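Local coordinates for protein 3-hydroxy-3-methylglutaryl-CoA lyase (Acinetobacter baumannii, PDB 6NDS) that is a TIM-barrel protein of the HMGL-like lyase family that binds coenzyme A and a zinc ion, at residues 78-83 with 101-106; 53-58 with 106-111; 91-96 with 137-142. All blocks are in the same frame, centred on the assembly; numbering follows the deposited sequence.

Contact 1 (78-83 with 101-106). With EDO (1,2-ethanediol), chain G.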
loop_
_atom_site.group_PDB
_atom_site.type_symbol
_atom_site.label_atom_id
_atom_site.label_comp_id
_atom_site.label_asym_id
_atom_site.label_seq_id
_atom_site.Cartn_x
_atom_site.Cartn_y
_atom_site.Cartn_z
ATOM N N ILE A 78 -7.485 -20.531 25.178
ATOM C CA ILE A 78 -6.174 -20.302 24.581
ATOM C C ILE A 78 -5.066 -20.640 25.575
ATOM O O ILE A 78 -5.250 -20.614 26.800
ATOM C CB ILE A 78 -6.035 -18.848 24.084
ATOM C CG1 ILE A 78 -6.343 -17.850 25.209
ATOM C CG2 ILE A 78 -6.934 -18.614 22.861
ATOM C CD1 ILE A 78 -5.992 -16.390 24.827
ATOM N N THR A 79 -3.904 -20.986 25.032
ATOM C CA THR A 79 -2.698 -21.158 25.830
ATOM C C THR A 79 -2.109 -19.786 26.137
ATOM O O THR A 79 -1.781 -19.031 25.216
ATOM C CB THR A 79 -1.693 -22.008 25.061
ATOM O OG1 THR A 79 -2.283 -23.272 24.757
ATOM C CG2 THR A 79 -0.409 -22.213 25.887
ATOM N N ARG A 80 -1.974 -19.453 27.419
ATOM C CA ARG A 80 -1.478 -18.137 27.823
ATOM C C ARG A 80 0.048 -18.167 27.858
ATOM O O ARG A 80 0.637 -18.863 28.689
ATOM C CB ARG A 80 -2.026 -17.745 29.195
ATOM C CG ARG A 80 -3.550 -17.720 29.310
ATOM C CD ARG A 80 -4.146 -16.681 28.401
ATOM N NE ARG A 80 -5.587 -16.559 28.609
ATOM C CZ ARG A 80 -6.176 -15.566 29.274
ATOM N NH1 ARG A 80 -5.452 -14.593 29.814
ATOM N NH2 ARG A 80 -7.496 -15.546 29.399
ATOM N N HIS A 81 0.685 -17.419 26.965
ATOM C CA HIS A 81 2.123 -17.194 27.062
ATOM C C HIS A 81 2.372 -16.093 28.080
ATOM O O HIS A 81 1.709 -15.053 28.039
ATOM C CB HIS A 81 2.696 -16.807 25.701
ATOM C CG HIS A 81 2.692 -17.925 24.707
ATOM N ND1 HIS A 81 3.812 -18.282 23.985
ATOM C CD2 HIS A 81 1.706 -18.772 24.320
ATOM C CE1 HIS A 81 3.514 -19.297 23.192
ATOM N NE2 HIS A 81 2.244 -19.616 23.382
ATOM N N LYS A 82 3.326 -16.313 28.994
ATOM C CA LYS A 82 3.483 -15.393 30.119
ATOM C C LYS A 82 3.890 -13.997 29.674
ATOM O O LYS A 82 3.620 -13.020 30.381
ATOM C CB LYS A 82 4.516 -15.921 31.109
ATOM C CG LYS A 82 4.044 -17.083 31.944
ATOM C CD LYS A 82 5.062 -17.407 33.028
ATOM C CE LYS A 82 4.638 -18.640 33.801
ATOM N NZ LYS A 82 4.308 -19.758 32.870
ATOM N N ASP A 83 4.548 -13.879 28.527
ATOM C CA ASP A 83 5.073 -12.578 28.129
ATOM C C ASP A 83 4.224 -11.907 27.056
ATOM O O ASP A 83 4.683 -10.967 26.398
ATOM C CB ASP A 83 6.531 -12.716 27.693
ATOM C CG ASP A 83 7.465 -12.920 28.878
ATOM O OD1 ASP A 83 7.403 -12.111 29.829
ATOM O OD2 ASP A 83 8.242 -13.897 28.875
ATOM N N GLU A 101 -13.986 -11.616 34.135
ATOM C CA GLU A 101 -14.311 -13.012 34.420
ATOM C C GLU A 101 -13.546 -13.969 33.511
ATOM O O GLU A 101 -13.198 -15.079 33.929
ATOM C CB GLU A 101 -15.817 -13.247 34.275
ATOM N N ALA A 102 -13.285 -13.568 32.273
ATOM C CA ALA A 102 -12.516 -14.384 31.338
ATOM C C ALA A 102 -11.012 -14.168 31.464
ATOM O O ALA A 102 -10.245 -14.748 30.685
ATOM C CB ALA A 102 -12.970 -14.099 29.903
ATOM N N ASN A 103 -10.578 -13.355 32.427
ATOM C CA ASN A 103 -9.162 -13.086 32.678
ATOM C C ASN A 103 -8.469 -12.508 31.446
ATOM O O ASN A 103 -7.337 -12.875 31.114
ATOM C CB ASN A 103 -8.424 -14.331 33.176
ATOM C CG ASN A 103 -7.040 -14.002 33.704
ATOM O OD1 ASN A 103 -6.823 -12.924 34.263
ATOM N ND2 ASN A 103 -6.091 -14.910 33.500
ATOM N N ALA A 104 -9.145 -11.594 30.760
ATOM C CA ALA A 104 -8.423 -10.755 29.815
ATOM C C ALA A 104 -7.333 -9.996 30.567
ATOM O O ALA A 104 -7.539 -9.555 31.703
ATOM C CB ALA A 104 -9.378 -9.784 29.121
ATOM N N ASN A 105 -6.141 -9.900 29.962
ATOM C CA ASN A 105 -5.045 -9.212 30.640
ATOM C C ASN A 105 -5.203 -7.704 30.577
ATOM O O ASN A 105 -4.658 -6.987 31.427
ATOM C CB ASN A 105 -3.688 -9.559 30.024
ATOM C CG ASN A 105 -3.351 -11.042 30.090
ATOM O OD1 ASN A 105 -2.755 -11.580 29.153
ATOM N ND2 ASN A 105 -3.703 -11.706 31.200
ATOM N N GLU A 106 -5.895 -7.216 29.557
ATOM C CA GLU A 106 -6.053 -5.789 29.328
ATOM C C GLU A 106 -7.406 -5.548 28.681
ATOM O O GLU A 106 -7.828 -6.304 27.801
ATOM C CB GLU A 106 -4.924 -5.257 28.445
ATOM C CG GLU A 106 -4.940 -3.758 28.182
ATOM C CD GLU A 106 -3.613 -3.282 27.576
ATOM O OE1 GLU A 106 -3.518 -3.174 26.331
ATOM O OE2 GLU A 106 -2.659 -3.043 28.349
HETATM C C1 EDO G . -6.557 -24.233 28.651
HETATM O O1 EDO G . -6.939 -23.037 29.338
HETATM C C2 EDO G . -5.297 -23.953 27.847
HETATM O O2 EDO G . -4.326 -23.331 28.695
HETATM O O HOH W 1 -2.747 -14.577 30.782
#

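Contact 2 (53-58 with 106-111)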
loop_
_atom_site.group_PDB
_atom_site.type_symbol
_atom_site.label_atom_id
_atom_site.label_comp_id
_atom_site.label_asym_id
_atom_site.label_seq_id
_atom_site.Cartn_x
_atom_site.Cartn_y
_atom_site.Cartn_z
ATOM N N ARG A 53 1.399 -8.118 22.287
ATOM C CA ARG A 53 -0.027 -7.955 22.535
ATOM C C ARG A 53 -0.792 -8.628 21.416
ATOM O O ARG A 53 -0.437 -8.481 20.247
ATOM C CB ARG A 53 -0.433 -6.474 22.607
ATOM C CG ARG A 53 -0.295 -5.859 23.974
ATOM C CD ARG A 53 -0.698 -4.373 23.977
ATOM N NE ARG A 53 -0.859 -3.849 25.331
ATOM C CZ ARG A 53 0.146 -3.457 26.111
ATOM N NH1 ARG A 53 1.405 -3.528 25.676
ATOM N NH2 ARG A 53 -0.097 -2.985 27.328
ATOM N N ILE A 54 -1.834 -9.375 21.780
ATOM C CA ILE A 54 -2.764 -9.965 20.820
ATOM C C ILE A 54 -4.161 -9.615 21.302
ATOM O O ILE A 54 -4.496 -9.878 22.460
ATOM C CB ILE A 54 -2.606 -11.499 20.714
ATOM C CG1 ILE A 54 -1.208 -11.872 20.185
ATOM C CG2 ILE A 54 -3.697 -12.100 19.795
ATOM C CD1 ILE A 54 -0.879 -13.379 20.243
ATOM N N GLU A 55 -4.962 -9.008 20.436
ATOM C CA GLU A 55 -6.355 -8.726 20.781
ATOM C C GLU A 55 -7.140 -9.980 20.412
ATOM O O GLU A 55 -7.417 -10.235 19.234
ATOM C CB GLU A 55 -6.856 -7.473 20.068
ATOM C CG GLU A 55 -8.119 -6.895 20.711
ATOM C CD GLU A 55 -8.390 -5.459 20.276
ATOM O OE1 GLU A 55 -8.744 -5.257 19.095
ATOM O OE2 GLU A 55 -8.229 -4.535 21.106
ATOM N N ALA A 56 -7.480 -10.776 21.432
ATOM C CA ALA A 56 -8.026 -12.117 21.245
ATOM C C ALA A 56 -9.533 -12.136 21.019
ATOM O O ALA A 56 -10.061 -13.177 20.613
ATOM C CB ALA A 56 -7.695 -13.001 22.452
ATOM N N GLY A 57 -10.239 -11.041 21.273
ATOM C CA GLY A 57 -11.670 -11.026 21.035
ATOM C C GLY A 57 -12.305 -9.782 21.619
ATOM O O GLY A 57 -11.620 -8.842 22.043
ATOM N N SER A 58 -13.637 -9.797 21.625
ATOM C CA SER A 58 -14.447 -8.687 22.105
ATOM C C SER A 58 -15.489 -9.204 23.075
ATOM O O SER A 58 -15.908 -10.364 23.003
ATOM C CB SER A 58 -15.198 -7.975 20.965
ATOM O OG SER A 58 -14.307 -7.382 20.062
ATOM N N GLU A 106 -5.895 -7.216 29.557
ATOM C CA GLU A 106 -6.053 -5.789 29.328
ATOM C C GLU A 106 -7.406 -5.548 28.681
ATOM O O GLU A 106 -7.828 -6.304 27.801
ATOM C CB GLU A 106 -4.924 -5.257 28.445
ATOM C CG GLU A 106 -4.940 -3.758 28.182
ATOM C CD GLU A 106 -3.613 -3.282 27.576
ATOM O OE1 GLU A 106 -3.518 -3.174 26.331
ATOM O OE2 GLU A 106 -2.659 -3.043 28.349
ATOM N N LEU A 107 -8.088 -4.508 29.143
ATOM C CA LEU A 107 -9.381 -4.114 28.609
ATOM C C LEU A 107 -9.182 -2.897 27.716
ATOM O O LEU A 107 -8.713 -1.854 28.185
ATOM C CB LEU A 107 -10.356 -3.802 29.746
ATOM C CG LEU A 107 -11.123 -4.983 30.355
ATOM C CD1 LEU A 107 -10.231 -6.130 30.772
ATOM C CD2 LEU A 107 -11.959 -4.481 31.537
ATOM N N ASN A 108 -9.538 -3.038 26.440
ATOM C CA ASN A 108 -9.435 -1.967 25.447
ATOM C C ASN A 108 -10.802 -1.300 25.314
ATOM O O ASN A 108 -11.707 -1.831 24.662
ATOM C CB ASN A 108 -8.957 -2.517 24.110
ATOM C CG ASN A 108 -8.853 -1.450 23.054
ATOM O OD1 ASN A 108 -8.722 -0.266 23.372
ATOM N ND2 ASN A 108 -8.914 -1.857 21.780
ATOM N N LEU A 109 -10.942 -0.139 25.950
ATOM C CA LEU A 109 -12.168 0.647 25.878
ATOM C C LEU A 109 -12.202 1.401 24.556
ATOM O O LEU A 109 -11.185 1.931 24.115
ATOM C CB LEU A 109 -12.239 1.648 27.034
ATOM C CG LEU A 109 -11.755 1.255 28.434
ATOM C CD1 LEU A 109 -12.125 2.332 29.445
ATOM C CD2 LEU A 109 -12.324 -0.068 28.863
ATOM N N VAL A 110 -13.376 1.457 23.922
ATOM C CA VAL A 110 -13.481 2.070 22.600
ATOM C C VAL A 110 -14.670 3.020 22.536
ATOM O O VAL A 110 -15.792 2.650 22.896
ATOM C CB VAL A 110 -13.602 1.009 21.489
ATOM C CG1 VAL A 110 -13.758 1.688 20.117
ATOM C CG2 VAL A 110 -12.389 0.089 21.485
ATOM N N LEU A 111 -14.428 4.234 22.045
ATOM C CA LEU A 111 -15.492 5.107 21.564
ATOM C C LEU A 111 -14.982 5.818 20.313
ATOM O O LEU A 111 -13.788 5.778 19.999
ATOM C CB LEU A 111 -15.958 6.100 22.643
ATOM C CG LEU A 111 -15.290 7.473 22.722
ATOM C CD1 LEU A 111 -16.067 8.367 23.699
ATOM C CD2 LEU A 111 -13.821 7.375 23.121
#

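Contact 3 (91-96 with 137-142). With COA (coenzyme A), chain B.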
loop_
_atom_site.group_PDB
_atom_site.type_symbol
_atom_site.label_atom_id
_atom_site.label_comp_id
_atom_site.label_asym_id
_atom_site.label_seq_id
_atom_site.Cartn_x
_atom_site.Cartn_y
_atom_site.Cartn_z
ATOM N N PRO A 91 -17.011 -2.295 25.199
ATOM C CA PRO A 91 -17.746 -1.058 24.913
ATOM C C PRO A 91 -18.395 -0.417 26.132
ATOM O O PRO A 91 -18.769 0.761 26.069
ATOM C CB PRO A 91 -18.822 -1.541 23.939
ATOM C CG PRO A 91 -19.187 -2.906 24.521
ATOM C CD PRO A 91 -17.901 -3.471 25.152
ATOM N N ASN A 92 -18.579 -1.174 27.216
ATOM C CA ASN A 92 -19.369 -0.720 28.360
ATOM C C ASN A 92 -19.062 -1.596 29.575
ATOM O O ASN A 92 -18.239 -2.513 29.519
ATOM C CB ASN A 92 -20.872 -0.724 28.039
ATOM C CG ASN A 92 -21.406 -2.116 27.682
ATOM O OD1 ASN A 92 -20.721 -3.129 27.836
ATOM N ND2 ASN A 92 -22.639 -2.158 27.195
ATOM N N LEU A 93 -19.757 -1.311 30.683
ATOM C CA LEU A 93 -19.452 -1.981 31.946
ATOM C C LEU A 93 -19.750 -3.475 31.885
ATOM O O LEU A 93 -18.967 -4.289 32.392
ATOM C CB LEU A 93 -20.225 -1.319 33.086
ATOM C CG LEU A 93 -20.087 -1.996 34.449
ATOM C CD1 LEU A 93 -18.628 -2.043 34.861
ATOM C CD2 LEU A 93 -20.924 -1.273 35.491
ATOM N N LYS A 94 -20.871 -3.860 31.268
ATOM C CA LYS A 94 -21.200 -5.279 31.159
ATOM C C LYS A 94 -20.082 -6.052 30.467
ATOM O O LYS A 94 -19.708 -7.143 30.913
ATOM C CB LYS A 94 -22.518 -5.461 30.409
ATOM N N GLY A 95 -19.534 -5.492 29.386
ATOM C CA GLY A 95 -18.434 -6.150 28.695
ATOM C C GLY A 95 -17.162 -6.199 29.521
ATOM O O GLY A 95 -16.440 -7.198 29.503
ATOM N N ALA A 96 -16.872 -5.123 30.256
ATOM C CA ALA A 96 -15.708 -5.117 31.141
ATOM C C ALA A 96 -15.792 -6.235 32.173
ATOM O O ALA A 96 -14.798 -6.924 32.443
ATOM C CB ALA A 96 -15.587 -3.757 31.832
ATOM N N VAL A 137 -13.663 2.065 35.446
ATOM C CA VAL A 137 -12.463 2.394 36.206
ATOM C C VAL A 137 -12.746 2.352 37.703
ATOM O O VAL A 137 -11.939 1.840 38.487
ATOM C CB VAL A 137 -11.924 3.767 35.756
ATOM C CG1 VAL A 137 -10.874 4.278 36.722
ATOM C CG2 VAL A 137 -11.346 3.671 34.344
ATOM N N GLU A 138 -13.902 2.869 38.123
ATOM C CA GLU A 138 -14.218 2.895 39.549
ATOM C C GLU A 138 -14.296 1.486 40.126
ATOM O O GLU A 138 -13.855 1.245 41.254
ATOM C CB GLU A 138 -15.529 3.647 39.784
ATOM N N GLN A 139 -14.822 0.535 39.357
ATOM C CA GLN A 139 -15.004 -0.817 39.871
ATOM C C GLN A 139 -13.787 -1.710 39.675
ATOM O O GLN A 139 -13.532 -2.579 40.514
ATOM C CB GLN A 139 -16.214 -1.480 39.207
ATOM C CG GLN A 139 -17.541 -0.785 39.493
ATOM C CD GLN A 139 -18.741 -1.629 39.092
ATOM O OE1 GLN A 139 -18.612 -2.823 38.810
ATOM N NE2 GLN A 139 -19.920 -1.012 39.070
ATOM N N LEU A 140 -13.028 -1.523 38.596
ATOM C CA LEU A 140 -12.016 -2.495 38.206
ATOM C C LEU A 140 -10.586 -1.978 38.247
ATOM O O LEU A 140 -9.668 -2.753 37.954
ATOM C CB LEU A 140 -12.313 -3.021 36.796
ATOM C CG LEU A 140 -13.693 -3.651 36.615
ATOM C CD1 LEU A 140 -13.902 -4.041 35.166
ATOM C CD2 LEU A 140 -13.836 -4.858 37.528
ATOM N N GLN A 141 -10.362 -0.709 38.576
ATOM C CA GLN A 141 -8.995 -0.219 38.699
ATOM C C GLN A 141 -8.258 -1.019 39.764
ATOM O O GLN A 141 -8.801 -1.312 40.832
ATOM C CB GLN A 141 -8.979 1.269 39.053
ATOM N N GLY A 142 -7.019 -1.397 39.460
ATOM C CA GLY A 142 -6.264 -2.261 40.343
ATOM C C GLY A 142 -6.576 -3.734 40.209
ATOM O O GLY A 142 -5.868 -4.555 40.803
HETATM N N1A COA B . -21.878 -7.839 25.940
HETATM C C2A COA B . -22.953 -8.634 25.839
HETATM N N3A COA B . -24.240 -8.344 26.029
HETATM C C4A COA B . -24.387 -7.050 26.356
HETATM C C5A COA B . -23.389 -6.108 26.490
HETATM C C6A COA B . -22.066 -6.535 26.266
HETATM N N6A COA B . -21.009 -5.737 26.371
HETATM N N7A COA B . -23.931 -4.879 26.842
HETATM C C8A COA B . -25.225 -5.094 26.911
HETATM N N9A COA B . -25.561 -6.396 26.626
HETATM C C1B COA B . -26.896 -7.000 26.635
HETATM C C2B COA B . -27.642 -6.860 27.960
HETATM O O2B COA B . -27.255 -7.780 28.958
HETATM C C3B COA B . -29.077 -7.027 27.469
HETATM O O3B COA B . -29.323 -8.378 27.091
HETATM P P3B COA B . -30.913 -8.673 27.047
HETATM O O7A COA B . -31.437 -8.223 25.694
HETATM O O8A COA B . -31.514 -7.871 28.185
HETATM O O9A COA B . -31.073 -10.167 27.258
HETATM C C4B COA B . -29.017 -6.097 26.270
HETATM O O4B COA B . -27.717 -6.369 25.676
HETATM C C5B COA B . -29.049 -4.652 26.690
HETATM O O5B COA B . -29.028 -3.816 25.524
HETATM P P1A COA B . -28.573 -2.298 25.736
HETATM O O1A COA B . -27.816 -2.162 27.014
HETATM O O2A COA B . -29.717 -1.383 25.446
HETATM O O3A COA B . -27.511 -2.217 24.542
HETATM P P2A COA B . -27.689 -2.169 22.956
HETATM O O4A COA B . -28.165 -0.806 22.575
HETATM O O5A COA B . -28.457 -3.360 22.484
HETATM O O6A COA B . -26.161 -2.372 22.511
HETATM C CBP COA B . -23.804 -2.172 22.841
HETATM C CCP COA B . -25.146 -1.469 23.016
HETATM C CDP COA B . -22.657 -1.214 23.178
HETATM C CEP COA B . -23.744 -3.377 23.787
HETATM C CAP COA B . -23.712 -2.632 21.384
HETATM O OAP COA B . -23.991 -1.529 20.534
HETATM C C9P COA B . -22.353 -3.204 21.015
HETATM O O9P COA B . -21.999 -4.298 21.443
HETATM N N8P COA B . -21.603 -2.468 20.209
HETATM C C7P COA B . -20.231 -2.815 19.862
HETATM C C6P COA B . -20.115 -3.208 18.411
HETATM C C5P COA B . -18.674 -3.416 17.998
HETATM O O5P COA B . -17.926 -4.131 18.663
HETATM N N4P COA B . -18.276 -2.795 16.881
HETATM C C3P COA B . -16.988 -3.015 16.239
HETATM C C2P COA B . -15.828 -2.692 17.149
HETATM S S1P COA B . -15.953 -1.023 17.840
#

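Contact 1 (78-83 with 101-106)
Arg-80 extends across to the chain leaving helix 93-101 and meets the backbone carbonyls of Ala-102 and Asn-103 with the terminal edge of its guanidinium group. The nearest CA atoms of the two backbones, those of Arg-80 and Asn-105, are 10.0 Å apart, and the gap is bridged mainly by this one side chain. Its CG sits beside the backbone N (chi1 -57°), the chain bends once more at chi2 (-63°) and then runs straight through CD, which brings both terminal nitrogens to a single oxygen. Arg-80 NH1 lies 2.9 Å from Asn-103 O with an N-H...O angle of 158°, whereas NH2 reaches Asn-103 O at 3.2 Å by a more bent bond. The oxygen lies in the guanidinium plane, yet the converse does not hold: NH1 is tilted from the carbonyl plane and NH2 stands above it, both on the same face. NH2 adds a weak bond to Ala-102 O at 3.1 Å and a further bond to Phe-75 O.

In the TIM barrel both segments are alpha-to-beta loops, entering strands 85-90 and 106-112. Asn-103, with positive phi, closes helix 93-101 in a Schellman motif, so the cationic group meets carbonyls at a helix C-terminus, where its charge is probably favourable.

Asn-105 faces Arg-80 differently. Its amide is steeply inclined to the guanidinium plane, with ND2 3.6 Å from Arg-80 NH1, and OD1 is turned to Tyr-86 N of strand 85-90, a bond that helps to fix the amide orientation. A water accepts from both neighbours, at 2.9 Å from Arg-80 NH1 and 3.1 Å from Asn-105 ND2. At the start of the other loop, a 1,2-ethanediol molecule makes a weak hydrogen bond to Ile-78 O.

Contact 2 (53-58 with 106-111)
Arg-53 grips the carboxylate of Glu-106 side-on, one nitrogen to each oxygen. NE donates to Glu-106 OE1 at 2.9 Å (166° at the hydrogen), and NH2 donates to Glu-106 OE2 at 2.8 Å (172°). Both oxygens are met on their syn sides, and the guanidinium and carboxylate planes differ by 29°, so the pair is straight in its bonds but slightly twisted. OE2 has a second partner in Gln-145 NE2. Arg-237 places a like charge close to Arg-53 NE, which the carboxylate probably helps to balance.

These side chains meet inside the eight-stranded parallel barrel. Strand 85-90 lies between the two strands and is hydrogen-bonded to both, which explains why the nearest CA atoms, of Glu-55 and Asn-108, are still 8.8 Å apart: the contact passes over Val-87, which touches both of these residues.

The second link is Asn-108 ND2 to Glu-55 OE2, 2.8 Å long, received on the syn lone pair with the amide and carboxylate nearly coplanar. The remaining atoms of both groups are also engaged. Glu-55 OE1 forms a salt bridge with Arg-24, and Asn-108 OD1 is hydrogen-bonded to Thr-149 OG1 and Asn-147 ND2. The Glu-55 side chain lies about 7 Å from the zinc ion, which is bound by Asp-25, His-215 and His-217.

Contact 3 (91-96 with 137-142)
The amide of Gln-139 carries both methyls of Leu-93 on one of its faces: Leu-93 CD1 lies 4.0 Å from Gln-139 OE1, nearly straight above it, and Leu-93 CD2 lies 3.7 Å from Gln-139 NE2, shifted outward from that nitrogen. Gln-139 NE2 is hydrogen-bonded to Glu-135 OE2, one turn back in the same helix, which helps to hold the flat group over the leucine. A second flat group, the amide of Asn-92, works edge to edge, its oxygen and nitrogen meeting the adenine of coenzyme A. One face of that adenine carries Lys-94 CB, 3.9 Å from N7A of the coenzyme.

The arrangement belongs to the outer helical layer of the TIM barrel, where helices 93-101 and 126-140 lie next to each other. Leu-93 and Gln-139 cross at about a right angle. The leucine has CG anti to the backbone N (chi1 175°), and this conformation swings its branched end towards the second helix, where it also touches Glu-135 and Ile-136. Deeper in, Ala-96 CB meets Leu-140 CD1 at 3.7 Å, a purely apolar touch. Leu-140 also packs on Leu-97 and Val-100 of helix 93-101, so the buried half of the interface is hydrocarbon while its outer end carries the exposed glutamine. No hydrogen bond joins the two segments.

At the start of helix 93-101, the same loop binds coenzyme A. Asn-92 ND2 donates to N7A of coenzyme A at 3.0 Å (168°), and N6A donates back to Asn-92 OD1 at 3.0 Å, so the asparagine reads both the acceptor and the donor of the adenine edge. Asn-92 is also the N-cap, and its OD1 accepts from Gly-95 N at 3.1 Å with an N-H...O angle of 163°.

Contact 2 is the core contact, about 8 Å from the chain centre, while contacts 1 and 3 are partly buried, their centres about 17 and 20 Å out. Polarity does not follow depth: the barrel interior is charged, with salt-bridged side chains, the helical layer of contact 3 is largely apolar, and contact 1 binds backbone carbonyls and a water. Contacts 1 and 2 share Glu-106, where the loop becomes strand 106-112. Contacts 1 and 3 draw on helix 93-101, its C-terminal exit and its N-terminal start respectively. Contacts 2 and 3 touch through Leu-107, whose CD2 lies 3.7 Å from Ala-96 CB, joining strand to helices.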